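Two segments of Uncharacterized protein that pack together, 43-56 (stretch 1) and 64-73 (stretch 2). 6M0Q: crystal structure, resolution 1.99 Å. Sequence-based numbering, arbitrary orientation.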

ATOM      1  N   ALA B  43      11.337  18.821  28.078  1.00 29.46           N
ATOM      2  CA  ALA B  43      11.681  17.902  29.149  1.00 31.68           C
ATOM      3  C   ALA B  43      11.932  18.647  30.447  1.00 35.75           C
ATOM      4  O   ALA B  43      11.750  18.073  31.519  1.00 37.95           O
ATOM      5  N   CYS B  44      12.320  19.917  30.372  1.00 38.80           N
ATOM      6  CA  CYS B  44      12.586  20.709  31.558  1.00 45.23           C
ATOM      7  C   CYS B  44      11.377  21.484  32.005  1.00 51.10           C
ATOM      8  O   CYS B  44      11.514  22.396  32.826  1.00 52.52           O
ATOM      9  N   LYS B  45      10.199  21.137  31.485  1.00 55.72           N
ATOM     10  CA  LYS B  45       8.977  21.820  31.872  1.00 61.08           C
ATOM     11  C   LYS B  45       8.650  21.498  33.326  1.00 63.40           C
ATOM     12  O   LYS B  45       8.569  20.324  33.712  1.00 60.76           O
ATOM     13  N   ASP B  46       8.497  22.556  34.131  1.00 66.03           N
ATOM     14  CA  ASP B  46       8.176  22.455  35.558  1.00 68.24           C
ATOM     15  C   ASP B  46       9.289  21.773  36.350  1.00 63.51           C
ATOM     16  O   ASP B  46       9.038  21.145  37.381  1.00 63.28           O
ATOM     17  N   LYS B  47      10.523  21.898  35.878  1.00 58.81           N
ATOM     18  CA  LYS B  47      11.693  21.417  36.592  1.00 53.24           C
ATOM     19  C   LYS B  47      12.449  22.603  37.168  1.00 51.62           C
ATOM     20  O   LYS B  47      12.325  23.738  36.698  1.00 48.59           O
ATOM     21  N   LYS B  48      13.228  22.328  38.201  1.00 53.20           N
ATOM     22  CA  LYS B  48      14.118  23.327  38.751  1.00 55.59           C
ATOM     23  C   LYS B  48      15.276  23.574  37.785  1.00 52.82           C
ATOM     24  O   LYS B  48      15.602  22.716  36.961  1.00 49.24           O
ATOM     25  N   PRO B  49      15.900  24.753  37.846  1.00 52.26           N
ATOM     26  CA  PRO B  49      17.062  24.996  36.978  1.00 50.64           C
ATOM     27  C   PRO B  49      18.219  24.064  37.270  1.00 49.26           C
ATOM     28  O   PRO B  49      19.078  23.873  36.402  1.00 49.64           O
ATOM     29  N   THR B  50      18.270  23.466  38.457  1.00 48.01           N
ATOM     30  CA  THR B  50      19.348  22.543  38.770  1.00 45.05           C
ATOM     31  C   THR B  50      19.044  21.110  38.365  1.00 42.25           C
ATOM     32  O   THR B  50      19.964  20.291  38.348  1.00 40.02           O
ATOM     33  N   ASP B  51      17.791  20.787  38.043  1.00 44.98           N
ATOM     34  CA  ASP B  51      17.450  19.422  37.650  1.00 46.72           C
ATOM     35  C   ASP B  51      18.157  19.008  36.367  1.00 40.43           C
ATOM     36  O   ASP B  51      18.481  19.827  35.503  1.00 38.75           O
ATOM     37  N   VAL B  52      18.398  17.713  36.245  1.00 40.29           N
ATOM     38  CA  VAL B  52      19.091  17.153  35.095  1.00 37.33           C
ATOM     39  C   VAL B  52      18.155  16.144  34.444  1.00 37.69           C
ATOM     40  O   VAL B  52      17.551  15.317  35.138  1.00 38.93           O
ATOM     41  N   VAL B  53      17.995  16.244  33.123  1.00 33.04           N
ATOM     42  CA  VAL B  53      17.163  15.310  32.381  1.00 32.14           C
ATOM     43  C   VAL B  53      17.997  14.668  31.287  1.00 31.00           C
ATOM     44  O   VAL B  53      19.060  15.160  30.896  1.00 32.53           O
ATOM     45  N   LYS B  54      17.505  13.541  30.802  1.00 30.66           N
ATOM     46  CA  LYS B  54      18.107  12.920  29.640  1.00 29.56           C
ATOM     47  C   LYS B  54      17.725  13.694  28.385  1.00 31.93           C
ATOM     48  O   LYS B  54      16.598  14.198  28.256  1.00 28.11           O
ATOM     49  N   SER B  55      18.681  13.795  27.469  1.00 31.45           N
ATOM     50  CA  SER B  55      18.362  14.238  26.131  1.00 28.79           C
ATOM     51  C   SER B  55      17.347  13.279  25.527  1.00 29.13           C
ATOM     52  O   SER B  55      17.269  12.102  25.902  1.00 28.82           O
ATOM     53  N   HIS B  56      16.561  13.787  24.585  1.00 27.99           N
ATOM     54  CA  HIS B  56      15.691  12.923  23.797  1.00 26.83           C
ATOM     55  C   HIS B  56      16.340  12.479  22.498  1.00 25.31           C
ATOM     56  O   HIS B  56      15.751  11.668  21.783  1.00 24.03           O
ATOM     57  N   ILE B  64      23.227   8.289  26.768  1.00 26.61           N
ATOM     58  CA  ILE B  64      22.353   9.409  26.476  1.00 27.91           C
ATOM     59  C   ILE B  64      22.875  10.633  27.201  1.00 32.47           C
ATOM     60  O   ILE B  64      23.184  10.582  28.394  1.00 35.36           O
ATOM     61  N   VAL B  65      22.985  11.746  26.471  1.00 33.21           N
ATOM     62  CA  VAL B  65      23.474  12.982  27.057  1.00 32.53           C
ATOM     63  C   VAL B  65      22.515  13.453  28.135  1.00 32.04           C
ATOM     64  O   VAL B  65      21.288  13.333  28.011  1.00 30.18           O
ATOM     65  N   ARG B  66      23.077  13.973  29.212  1.00 31.62           N
ATOM     66  CA  ARG B  66      22.302  14.593  30.264  1.00 31.88           C
ATOM     67  C   ARG B  66      22.348  16.101  30.072  1.00 32.20           C
ATOM     68  O   ARG B  66      23.381  16.670  29.698  1.00 31.15           O
ATOM     69  N   VAL B  67      21.214  16.743  30.300  1.00 31.47           N
ATOM     70  CA  VAL B  67      21.053  18.167  30.067  1.00 32.60           C
ATOM     71  C   VAL B  67      20.648  18.808  31.382  1.00 34.88           C
ATOM     72  O   VAL B  67      19.770  18.284  32.078  1.00 33.15           O
ATOM     73  N   LYS B  68      21.287  19.926  31.729  1.00 38.69           N
ATOM     74  CA  LYS B  68      20.885  20.677  32.909  1.00 41.52           C
ATOM     75  C   LYS B  68      19.799  21.668  32.508  1.00 42.42           C
ATOM     76  O   LYS B  68      19.993  22.472  31.586  1.00 41.62           O
ATOM     77  N   CYS B  69      18.666  21.616  33.214  1.00 39.18           N
ATOM     78  CA  CYS B  69      17.503  22.392  32.803  1.00 40.95           C
ATOM     79  C   CYS B  69      17.775  23.885  32.809  1.00 41.62           C
ATOM     80  O   CYS B  69      17.218  24.611  31.979  1.00 41.07           O
ATOM     81  N   GLY B  70      18.622  24.362  33.725  1.00 43.70           N
ATOM     82  CA  GLY B  70      18.992  25.767  33.720  1.00 44.65           C
ATOM     83  C   GLY B  70      19.608  26.203  32.404  1.00 46.05           C
ATOM     84  O   GLY B  70      19.299  27.281  31.894  1.00 45.03           O
ATOM     85  N   ASP B  71      20.458  25.354  31.814  1.00 47.64           N
ATOM     86  CA  ASP B  71      21.129  25.737  30.574  1.00 47.35           C
ATOM     87  C   ASP B  71      20.152  25.815  29.407  1.00 45.26           C
ATOM     88  O   ASP B  71      20.171  26.782  28.634  1.00 44.22           O
ATOM     89  N   ILE B  72      19.302  24.799  29.243  1.00 41.18           N
ATOM     90  CA  ILE B  72      18.380  24.831  28.113  1.00 41.53           C
ATOM     91  C   ILE B  72      17.393  25.985  28.267  1.00 40.28           C
ATOM     92  O   ILE B  72      17.067  26.673  27.293  1.00 38.99           O
ATOM     93  N   VAL B  73      16.934  26.250  29.488  1.00 40.86           N
ATOM     94  CA  VAL B  73      16.001  27.355  29.685  1.00 44.47           C
ATOM     95  C   VAL B  73      16.658  28.681  29.310  1.00 44.58           C
ATOM     96  O   VAL B  73      16.064  29.507  28.604  1.00 43.09           O
TER

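What ties the loop of the first stretch to the helix of the second? A disulfide does: C44 SG and C69 SG lie 2.0 Å apart, with chi3 at -76°. Both CA-to-CB bonds point toward the other stretch and both chi1 angles are m (-72° and -74°), which brings the two sulfurs together; both residues are buried. Apolar groups line the bridge. I72, chi1 t, brings its CG2 to 3.6 Å from C44 SG, while V53, chi1 m, sets CG1 3.9 Å from C69 SG. K47 CB also comes within 3.9 Å of C69 SG, but the end of that lysine leads away.

How are the side chains of the paired strands sorted? The antiparallel ladder does it, because successive residues alternate between the two faces. V53 and V67 form a hydrogen-bonded pair: V53 N donates to V67 O at 2.9 Å, and V67 N to V53 O at 2.7 Å. Their side chains share one face, the side on which V53 also meets C69, and V53 CG2 lies 4.3 Å from V67 CB. V67 adopts chi1 t, and its CG2 is 4.4 Å from S55 CB.

What occupies the face with V52, K54, R66 and K68? Here the aliphatic parts of V52 and K54 pack against R66. V52, chi1 t, places CG1 3.6 Å from R66 CB. K54 runs m, t, then an off-well chi3 of -144° and t; its CE lies over one face of the R66 guanidinium, 3.7 Å from R66 NH1. R66 has an off-well chi1 of -94° and chi2 p, and its NH2 donates a 2.8 Å hydrogen bond to I64 O. K54 NZ is hydrogen-bonded elsewhere in the structure. I64, with chi1 m and chi2 t, sets CG2 3.8 Å from K54 CB and 3.3 Å from S55 O.

How do the turn and the helix start fit together? D51, chi1 m, accepts from its own turn, K48 N donating to D51 OD1 at 2.9 Å, while its backbone O receives C69 N at 2.9 Å. P49 O takes G70 N at 2.8 Å. The glycine matters to this close fit: an ideal CB on G70 would lie 2.8 Å from P49 O, a clash. K68, t, t, p, t, passes its CG 3.5 Å from P49 O, and its NZ makes a long salt bridge to D71 OD2 at 4.0 Å.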

ATOM      1  CB  ALA B  43      12.914  17.072  28.763  1.00 27.00           C
ATOM      2  CB  CYS B  44      13.769  21.645  31.311  1.00 44.75           C
ATOM      3  SG  CYS B  44      15.297  20.666  31.268  1.00 47.54           S
ATOM      4  CB  LYS B  45       7.818  21.430  30.951  1.00 62.24           C
ATOM      5  CG  LYS B  45       6.584  22.315  31.115  1.00 65.91           C
ATOM      6  CD  LYS B  45       5.595  22.137  29.977  1.00 68.75           C
ATOM      7  CE  LYS B  45       4.503  23.201  30.032  1.00 71.51           C
ATOM      8  NZ  LYS B  45       3.601  23.124  28.841  1.00 71.90           N
ATOM      9  CB  ASP B  46       6.838  21.746  35.773  1.00 74.08           C
ATOM     10  CG  ASP B  46       5.686  22.492  35.127  1.00 80.40           C
ATOM     11  OD1 ASP B  46       5.586  23.723  35.338  1.00 83.20           O
ATOM     12  OD2 ASP B  46       4.897  21.855  34.391  1.00 81.33           O
ATOM     13  CB  LYS B  47      12.610  20.605  35.673  1.00 50.30           C
ATOM     14  CG  LYS B  47      11.956  19.385  35.080  1.00 49.47           C
ATOM     15  CD  LYS B  47      11.776  18.311  36.128  1.00 50.88           C
ATOM     16  CE  LYS B  47      11.290  17.024  35.503  1.00 51.96           C
ATOM     17  NZ  LYS B  47      10.854  16.032  36.544  1.00 54.33           N
ATOM     18  CB  LYS B  48      14.631  22.872  40.117  1.00 58.29           C
ATOM     19  CG  LYS B  48      13.542  22.877  41.182  1.00 62.34           C
ATOM     20  CD  LYS B  48      14.096  22.514  42.564  1.00 66.62           C
ATOM     21  CE  LYS B  48      13.032  22.678  43.661  1.00 70.50           C
ATOM     22  NZ  LYS B  48      12.504  24.088  43.828  1.00 72.02           N
ATOM     23  CB  PRO B  49      17.429  26.457  37.267  1.00 52.00           C
ATOM     24  CG  PRO B  49      16.203  27.047  37.879  1.00 52.36           C
ATOM     25  CD  PRO B  49      15.561  25.940  38.650  1.00 51.87           C
ATOM     26  CB  THR B  50      19.671  22.593  40.272  1.00 47.57           C
ATOM     27  OG1 THR B  50      18.465  22.399  41.024  1.00 48.96           O
ATOM     28  CG2 THR B  50      20.284  23.937  40.627  1.00 47.92           C
ATOM     29  CB  ASP B  51      15.942  19.261  37.471  1.00 51.14           C
ATOM     30  CG  ASP B  51      15.226  19.169  38.790  1.00 56.97           C
ATOM     31  OD1 ASP B  51      14.068  19.637  38.872  1.00 60.40           O
ATOM     32  OD2 ASP B  51      15.853  18.658  39.752  1.00 57.33           O
ATOM     33  CB  VAL B  52      20.434  16.522  35.514  1.00 36.79           C
ATOM     34  CG1 VAL B  52      21.093  15.815  34.355  1.00 36.53           C
ATOM     35  CG2 VAL B  52      21.368  17.613  36.124  1.00 34.26           C
ATOM     36  CB  VAL B  53      15.910  15.976  31.768  1.00 30.81           C
ATOM     37  CG1 VAL B  53      15.024  16.582  32.857  1.00 32.41           C
ATOM     38  CG2 VAL B  53      16.325  17.021  30.735  1.00 27.72           C
ATOM     39  CB  LYS B  54      17.652  11.477  29.501  1.00 29.77           C
ATOM     40  CG  LYS B  54      18.197  10.558  30.542  1.00 32.34           C
ATOM     41  CD  LYS B  54      17.822   9.175  30.131  1.00 33.32           C
ATOM     42  CE  LYS B  54      17.506   8.329  31.296  1.00 34.17           C
ATOM     43  NZ  LYS B  54      16.828   7.078  30.877  1.00 30.55           N
ATOM     44  CB  SER B  55      19.628  14.283  25.281  1.00 26.40           C
ATOM     45  OG  SER B  55      19.305  14.539  23.910  1.00 28.40           O
ATOM     46  CB  HIS B  56      14.346  13.613  23.486  1.00 27.86           C
ATOM     47  CG  HIS B  56      13.375  13.576  24.629  1.00 33.96           C
ATOM     48  ND1 HIS B  56      13.532  14.345  25.768  1.00 36.44           N
ATOM     49  CD2 HIS B  56      12.248  12.848  24.817  1.00 34.18           C
ATOM     50  CE1 HIS B  56      12.540  14.094  26.603  1.00 36.68           C
ATOM     51  NE2 HIS B  56      11.741  13.198  26.045  1.00 36.09           N
ATOM     52  CB  ILE B  64      20.906   9.098  26.875  1.00 28.69           C
ATOM     53  CG1 ILE B  64      20.358   7.943  26.032  1.00 26.79           C
ATOM     54  CG2 ILE B  64      20.008  10.380  26.711  1.00 25.27           C
ATOM     55  CD1 ILE B  64      19.095   7.391  26.603  1.00 27.14           C
ATOM     56  CB  VAL B  65      23.651  14.040  25.954  1.00 34.25           C
ATOM     57  CG1 VAL B  65      23.900  15.443  26.551  1.00 32.64           C
ATOM     58  CG2 VAL B  65      24.784  13.630  25.053  1.00 35.36           C
ATOM     59  CB  ARG B  66      22.833  14.188  31.647  1.00 31.37           C
ATOM     60  CG  ARG B  66      22.106  12.967  32.280  1.00 31.30           C
ATOM     61  CD  ARG B  66      22.235  11.665  31.439  1.00 32.41           C
ATOM     62  NE  ARG B  66      21.636  10.507  32.116  1.00 29.88           N
ATOM     63  CZ  ARG B  66      21.619   9.263  31.639  1.00 32.32           C
ATOM     64  NH1 ARG B  66      21.051   8.281  32.344  1.00 31.90           N
ATOM     65  NH2 ARG B  66      22.162   8.996  30.455  1.00 30.93           N
ATOM     66  CB  VAL B  67      20.004  18.422  28.971  1.00 35.07           C
ATOM     67  CG1 VAL B  67      19.626  19.884  28.907  1.00 36.49           C
ATOM     68  CG2 VAL B  67      20.552  17.927  27.629  1.00 36.66           C
ATOM     69  CB  LYS B  68      22.063  21.412  33.551  1.00 45.47           C
ATOM     70  CG  LYS B  68      21.661  22.125  34.859  1.00 50.55           C
ATOM     71  CD  LYS B  68      22.844  22.762  35.599  1.00 56.76           C
ATOM     72  CE  LYS B  68      23.161  24.158  35.045  1.00 61.65           C
ATOM     73  NZ  LYS B  68      24.167  24.894  35.870  1.00 63.54           N
ATOM     74  CB  CYS B  69      16.312  22.059  33.690  1.00 44.86           C
ATOM     75  SG  CYS B  69      15.665  20.431  33.268  1.00 47.55           S
ATOM     76  CB  ASP B  71      22.255  24.761  30.249  1.00 50.66           C
ATOM     77  CG  ASP B  71      23.280  24.657  31.363  1.00 56.41           C
ATOM     78  OD1 ASP B  71      23.782  23.535  31.588  1.00 59.80           O
ATOM     79  OD2 ASP B  71      23.571  25.681  32.022  1.00 59.57           O
ATOM     80  CB  ILE B  72      17.673  23.469  27.923  1.00 41.13           C
ATOM     81  CG1 ILE B  72      16.776  23.514  26.684  1.00 40.71           C
ATOM     82  CG2 ILE B  72      16.850  23.081  29.134  1.00 42.25           C
ATOM     83  CD1 ILE B  72      17.519  23.904  25.442  1.00 40.76           C
ATOM     84  CB  VAL B  73      15.470  27.353  31.132  1.00 49.16           C
ATOM     85  CG1 VAL B  73      14.804  28.695  31.464  1.00 49.45           C
ATOM     86  CG2 VAL B  73      14.495  26.182  31.325  1.00 49.42           C
TER